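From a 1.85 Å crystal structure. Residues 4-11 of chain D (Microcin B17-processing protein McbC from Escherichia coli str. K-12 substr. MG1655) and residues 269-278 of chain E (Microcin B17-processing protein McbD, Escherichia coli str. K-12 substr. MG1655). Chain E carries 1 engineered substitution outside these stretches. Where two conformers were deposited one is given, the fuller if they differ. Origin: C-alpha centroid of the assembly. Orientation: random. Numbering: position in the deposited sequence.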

ATOM      1  N   HIS D   4     -18.683 -14.069 -29.927  1.00 43.63           N
ATOM      2  CA  HIS D   4     -17.661 -14.346 -28.929  1.00 42.38           C
ATOM      3  C   HIS D   4     -17.843 -13.535 -27.624  1.00 40.02           C
ATOM      4  O   HIS D   4     -16.885 -13.354 -26.864  1.00 38.48           O
ATOM      5  CB  HIS D   4     -16.298 -14.018 -29.547  1.00 42.71           C
ATOM      6  CG  HIS D   4     -16.094 -14.611 -30.910  1.00 44.27           C
ATOM      7  ND1 HIS D   4     -15.828 -15.947 -31.105  1.00 45.02           N
ATOM      8  CD2 HIS D   4     -16.141 -14.048 -32.143  1.00 45.91           C
ATOM      9  CE1 HIS D   4     -15.719 -16.188 -32.401  1.00 46.00           C
ATOM     10  NE2 HIS D   4     -15.903 -15.050 -33.054  1.00 46.74           N
ATOM     11  N   GLU D   5     -19.059 -13.070 -27.360  1.00 39.20           N
ATOM     12  CA  GLU D   5     -19.289 -12.117 -26.286  1.00 38.44           C
ATOM     13  C   GLU D   5     -19.117 -12.772 -24.922  1.00 36.20           C
ATOM     14  O   GLU D   5     -19.509 -13.901 -24.725  1.00 35.51           O
ATOM     15  CB  GLU D   5     -20.690 -11.491 -26.385  1.00 40.58           C
ATOM     16  CG  GLU D   5     -20.869 -10.250 -25.503  1.00 41.64           C
ATOM     17  CD  GLU D   5     -22.290  -9.690 -25.523  1.00 43.69           C
ATOM     18  OE1 GLU D   5     -23.102 -10.122 -26.362  1.00 45.37           O
ATOM     19  OE2 GLU D   5     -22.584  -8.815 -24.680  1.00 45.68           O
ATOM     20  N   LEU D   6     -18.479 -12.056 -24.011  1.00 34.05           N
ATOM     21  CA  LEU D   6     -18.389 -12.427 -22.617  1.00 33.55           C
ATOM     22  C   LEU D   6     -18.948 -11.251 -21.826  1.00 33.19           C
ATOM     23  O   LEU D   6     -18.526 -10.100 -22.028  1.00 32.02           O
ATOM     24  CB  LEU D   6     -16.926 -12.638 -22.219  1.00 33.13           C
ATOM     25  CG  LEU D   6     -16.627 -12.708 -20.712  1.00 32.65           C
ATOM     26  CD1 LEU D   6     -17.368 -13.890 -20.102  1.00 33.25           C
ATOM     27  CD2 LEU D   6     -15.131 -12.797 -20.491  1.00 31.92           C
ATOM     28  N   SER D   7     -19.859 -11.545 -20.910  1.00 32.98           N
ATOM     29  CA  SER D   7     -20.386 -10.535 -20.014  1.00 32.99           C
ATOM     30  C   SER D   7     -19.448 -10.375 -18.818  1.00 31.72           C
ATOM     31  O   SER D   7     -19.071 -11.362 -18.194  1.00 30.94           O
ATOM     32  CB  SER D   7     -21.770 -10.933 -19.504  1.00 34.07           C
ATOM     33  OG  SER D   7     -22.209  -9.959 -18.562  1.00 35.38           O
ATOM     34  N   LEU D   8     -19.130  -9.134 -18.461  1.00 30.84           N
ATOM     35  CA  LEU D   8     -18.350  -8.882 -17.249  1.00 30.25           C
ATOM     36  C   LEU D   8     -19.036  -9.329 -15.917  1.00 29.59           C
ATOM     37  O   LEU D   8     -18.356  -9.492 -14.902  1.00 29.11           O
ATOM     38  CB  LEU D   8     -17.920  -7.406 -17.204  1.00 29.90           C
ATOM     39  CG  LEU D   8     -16.914  -7.016 -18.283  1.00 29.76           C
ATOM     40  CD1 LEU D   8     -16.654  -5.511 -18.301  1.00 30.00           C
ATOM     41  CD2 LEU D   8     -15.615  -7.798 -18.104  1.00 29.73           C
ATOM     42  N   VAL D   9     -20.356  -9.507 -15.950  0.50 29.96           N
ATOM     43  CA  VAL D   9     -21.109 -10.108 -14.849  0.50 30.26           C
ATOM     44  C   VAL D   9     -20.526 -11.459 -14.445  0.50 29.92           C
ATOM     45  O   VAL D   9     -20.408 -11.758 -13.259  0.50 28.90           O
ATOM     46  CB  VAL D   9     -22.583 -10.290 -15.236  0.50 31.36           C
ATOM     47  CG1 VAL D   9     -23.352 -10.986 -14.112  0.50 31.93           C
ATOM     48  CG2 VAL D   9     -23.206  -8.934 -15.581  0.50 31.69           C
ATOM     49  N   GLU D  10     -20.139 -12.247 -15.446  1.00 29.94           N
ATOM     50  CA  GLU D  10     -19.585 -13.593 -15.236  1.00 30.81           C
ATOM     51  C   GLU D  10     -18.205 -13.507 -14.579  1.00 28.90           C
ATOM     52  O   GLU D  10     -17.871 -14.333 -13.731  1.00 28.15           O
ATOM     53  CB  GLU D  10     -19.487 -14.381 -16.557  1.00 32.53           C
ATOM     54  CG  GLU D  10     -20.815 -14.631 -17.259  1.00 34.90           C
ATOM     55  CD  GLU D  10     -21.628 -15.784 -16.679  1.00 38.25           C
ATOM     56  OE1 GLU D  10     -21.199 -16.409 -15.675  1.00 39.06           O
ATOM     57  OE2 GLU D  10     -22.713 -16.100 -17.259  1.00 42.07           O
ATOM     58  N   VAL D  11     -17.434 -12.506 -14.988  1.00 27.00           N
ATOM     59  CA  VAL D  11     -16.113 -12.253 -14.448  1.00 26.51           C
ATOM     60  C   VAL D  11     -16.178 -11.830 -12.987  1.00 25.74           C
ATOM     61  O   VAL D  11     -15.449 -12.387 -12.150  1.00 24.29           O
ATOM     62  CB  VAL D  11     -15.347 -11.210 -15.301  1.00 26.22           C
ATOM     63  CG1 VAL D  11     -14.062 -10.764 -14.625  1.00 26.11           C
ATOM     64  CG2 VAL D  11     -15.075 -11.812 -16.661  1.00 27.07           C
TER
ATOM     65  N   LEU E 269     -31.811 -11.403 -19.665  1.00 33.38           N
ATOM     66  CA  LEU E 269     -32.108 -12.479 -20.603  1.00 33.89           C
ATOM     67  C   LEU E 269     -30.999 -12.656 -21.644  1.00 33.33           C
ATOM     68  O   LEU E 269     -30.624 -13.781 -21.944  1.00 33.30           O
ATOM     69  CB  LEU E 269     -33.460 -12.281 -21.275  1.00 34.70           C
ATOM     70  CG  LEU E 269     -33.922 -13.390 -22.219  1.00 36.14           C
ATOM     71  CD1 LEU E 269     -33.769 -14.791 -21.639  1.00 37.07           C
ATOM     72  CD2 LEU E 269     -35.376 -13.114 -22.562  1.00 37.13           C
ATOM     73  N   HIS E 270     -30.436 -11.562 -22.149  1.00 32.47           N
ATOM     74  CA  HIS E 270     -29.306 -11.651 -23.103  1.00 32.69           C
ATOM     75  C   HIS E 270     -28.136 -12.449 -22.504  1.00 32.68           C
ATOM     76  O   HIS E 270     -27.582 -13.310 -23.178  1.00 32.72           O
ATOM     77  CB  HIS E 270     -28.815 -10.256 -23.528  1.00 32.54           C
ATOM     78  CG  HIS E 270     -27.674 -10.290 -24.488  1.00 32.87           C
ATOM     79  ND1 HIS E 270     -27.849 -10.448 -25.845  1.00 33.82           N
ATOM     80  CD2 HIS E 270     -26.337 -10.218 -24.284  1.00 32.87           C
ATOM     81  CE1 HIS E 270     -26.668 -10.457 -26.437  1.00 34.50           C
ATOM     82  NE2 HIS E 270     -25.733 -10.327 -25.510  1.00 33.94           N
ATOM     83  N   ASN E 271     -27.815 -12.176 -21.241  1.00 32.02           N
ATOM     84  CA  ASN E 271     -26.694 -12.816 -20.570  1.00 33.11           C
ATOM     85  C   ASN E 271     -26.951 -14.278 -20.220  1.00 33.50           C
ATOM     86  O   ASN E 271     -26.023 -15.102 -20.265  1.00 33.48           O
ATOM     87  CB  ASN E 271     -26.312 -12.052 -19.307  1.00 32.53           C
ATOM     88  CG  ASN E 271     -25.537 -10.781 -19.611  1.00 32.87           C
ATOM     89  OD1 ASN E 271     -24.970 -10.624 -20.696  1.00 34.44           O
ATOM     90  ND2 ASN E 271     -25.495  -9.887 -18.653  1.00 32.11           N
ATOM     91  N   PHE E 272     -28.203 -14.570 -19.871  1.00 34.11           N
ATOM     92  CA  PHE E 272     -28.687 -15.946 -19.750  1.00 35.28           C
ATOM     93  C   PHE E 272     -28.453 -16.703 -21.079  1.00 36.39           C
ATOM     94  O   PHE E 272     -27.846 -17.797 -21.091  1.00 36.21           O
ATOM     95  CB  PHE E 272     -30.171 -15.948 -19.338  1.00 35.97           C
ATOM     96  CG  PHE E 272     -30.720 -17.316 -19.078  1.00 37.34           C
ATOM     97  CD1 PHE E 272     -31.182 -18.099 -20.125  1.00 38.85           C
ATOM     98  CD2 PHE E 272     -30.711 -17.844 -17.789  1.00 37.58           C
ATOM     99  CE1 PHE E 272     -31.660 -19.389 -19.890  1.00 39.92           C
ATOM    100  CE2 PHE E 272     -31.191 -19.128 -17.550  1.00 38.43           C
ATOM    101  CZ  PHE E 272     -31.658 -19.900 -18.599  1.00 38.97           C
ATOM    102  N   LEU E 273     -28.862 -16.099 -22.197  1.00 36.29           N
ATOM    103  CA  LEU E 273     -28.743 -16.762 -23.506  1.00 38.43           C
ATOM    104  C   LEU E 273     -27.313 -16.927 -24.048  1.00 39.68           C
ATOM    105  O   LEU E 273     -27.027 -17.924 -24.686  1.00 40.88           O
ATOM    106  CB  LEU E 273     -29.626 -16.074 -24.560  1.00 38.57           C
ATOM    107  CG  LEU E 273     -31.138 -16.097 -24.310  1.00 37.85           C
ATOM    108  CD1 LEU E 273     -31.819 -15.082 -25.217  1.00 37.92           C
ATOM    109  CD2 LEU E 273     -31.718 -17.488 -24.540  1.00 38.75           C
ATOM    110  N   ILE E 274     -26.419 -15.974 -23.806  1.00 40.42           N
ATOM    111  CA  ILE E 274     -25.015 -16.111 -24.254  1.00 41.54           C
ATOM    112  C   ILE E 274     -24.181 -16.915 -23.249  1.00 42.49           C
ATOM    113  O   ILE E 274     -23.107 -17.413 -23.581  1.00 43.49           O
ATOM    114  CB  ILE E 274     -24.339 -14.752 -24.563  1.00 41.09           C
ATOM    115  CG1 ILE E 274     -24.178 -13.886 -23.306  1.00 39.99           C
ATOM    116  CG2 ILE E 274     -25.131 -14.012 -25.626  1.00 41.68           C
ATOM    117  CD1 ILE E 274     -23.169 -12.774 -23.466  1.00 40.30           C
ATOM    118  N   GLY E 275     -24.671 -17.013 -22.017  1.00 43.15           N
ATOM    119  CA  GLY E 275     -24.142 -17.955 -21.042  1.00 44.90           C
ATOM    120  C   GLY E 275     -24.409 -19.424 -21.374  1.00 46.98           C
ATOM    121  O   GLY E 275     -23.703 -20.288 -20.889  1.00 48.25           O
ATOM    122  N   GLY E 276     -25.421 -19.711 -22.196  1.00 49.62           N
ATOM    123  CA  GLY E 276     -25.763 -21.085 -22.574  1.00 52.69           C
ATOM    124  C   GLY E 276     -26.442 -21.887 -21.469  1.00 54.31           C
ATOM    125  O   GLY E 276     -26.419 -23.123 -21.498  1.00 54.16           O
ATOM    126  N   TYR E 277     -27.056 -21.180 -20.510  1.00 54.97           N
ATOM    127  CA  TYR E 277     -27.733 -21.802 -19.365  1.00 55.33           C
ATOM    128  C   TYR E 277     -28.966 -22.594 -19.837  1.00 56.51           C
ATOM    129  O   TYR E 277     -29.671 -22.169 -20.754  1.00 56.71           O
ATOM    130  CB  TYR E 277     -28.142 -20.742 -18.343  1.00 54.10           C
ATOM    131  CG  TYR E 277     -26.963 -20.051 -17.685  1.00 54.93           C
ATOM    132  CD1 TYR E 277     -26.246 -20.665 -16.652  1.00 55.18           C
ATOM    133  CD2 TYR E 277     -26.550 -18.783 -18.109  1.00 54.60           C
ATOM    134  CE1 TYR E 277     -25.159 -20.028 -16.056  1.00 56.09           C
ATOM    135  CE2 TYR E 277     -25.471 -18.139 -17.526  1.00 55.05           C
ATOM    136  CZ  TYR E 277     -24.778 -18.756 -16.500  1.00 56.48           C
ATOM    137  OH  TYR E 277     -23.703 -18.091 -15.936  1.00 57.67           O
ATOM    138  N   THR E 278     -29.212 -23.741 -19.207  1.00 57.18           N
ATOM    139  CA  THR E 278     -30.294 -24.643 -19.625  1.00 58.06           C
ATOM    140  C   THR E 278     -31.619 -24.185 -19.030  1.00 57.08           C
ATOM    141  O   THR E 278     -31.659 -23.326 -18.137  1.00 53.70           O
ATOM    142  CB  THR E 278     -30.038 -26.092 -19.159  1.00 59.40           C
ATOM    143  OG1 THR E 278     -30.037 -26.146 -17.728  1.00 59.55           O
ATOM    144  CG2 THR E 278     -28.700 -26.598 -19.665  1.00 60.63           C
TER
HETATM  145  O   HOH W   1     -23.111  -9.148 -22.123  1.00 47.16           O
HETATM  146  O   HOH W   2     -23.195  -7.759 -19.960  1.00 37.48           O
HETATM  147  O   HOH W   3     -23.358 -14.682 -19.562  1.00 38.04           O

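Two carboxylates from the McbC segment, each meeting a ring-borne donor on the McbD segment, fix this contact, and a single aliphatic side chain fills the space near the first of them. About 334 Å² is buried, counting both sides, and E5(D), I274(E) and E10(D) cover the largest shares of it.

E5(D) covers the most surface. Its CA-to-CB bond points toward the helix of chain E, and chi1 and chi2 are both t, so the chain runs out fully extended and delivers its carboxylate to H270(E). There NE2 of H270(E) donates to OE1 of E5(D) at 2.8 Å, with an N-H...acceptor angle of 166°. The oxygen lies at the ring edge, near the ring plane, where an imidazole N-H points. The CA-to-CB bond of H270(E) points sideways to chain D, yet the end of the ring comes nearer. The other oxygen, OE2 of E5(D), accepts from water 1 at 2.6 Å, and the same water donates to OD1 of N271(E) at 2.8 Å. A buried carboxylate must have its oxygens paid for, and here both are; OE2 has a further partner elsewhere in the structure.

I274(E), one helical turn after H270(E), supplies the apolar part. With its CA-to-CB bond toward chain D, it brings CD1 to 3.8 Å from CD of E5(D) and 4.4 Å from the backbone N of S7(D). The reach of its end suits this place: CD1 of I274(E) also lies 4.0 Å from both CB and CG of E5(D), an aliphatic tip laid along the glutamate's methylenes while the histidine takes the hydrogen bond.

E10(D) makes the second anchor. Its side chain folds through two m rotamers, in contrast to the straight E5(D), and OE2 of E10(D) accepts from OH of Y277(E) at 2.6 Å. The tyrosine lies beyond the helix, and its long ring lets a residue there reach back to chain D with a phenol hydroxyl. Water 3 also donates to OE2 of E10(D) at 2.8 Å and to the backbone O of N271(E) at 2.8 Å, tying the glutamate to the helix itself. G275(E) sits close by, its CA 4.4 Å from OE2 of E10(D); a CB here would come within 2.3 Å of CE2 of Y277(E), so the absent side chain leaves room for the tyrosine ring. At G276(E) phi turns positive, a conformation that favours glycine, as the chain leaves the helix.

Between the anchors, N271(E) and S7(D) face each other without a direct hydrogen bond: OG of S7(D) is 3.3 Å from ND2 of N271(E), but the angle is poor. OG of S7(D), at the N-cap position, accepts from N of V9(D) at 3.2 Å, and OG of S7(D) also hydrogen-bonds water 2 at 2.8 Å. V9(D) adds a methyl, CG2, 3.9 Å from ND2 of N271(E). The rule to read here is that each glutamate takes one direct bond from a ring donor and a water bridge to N271(E).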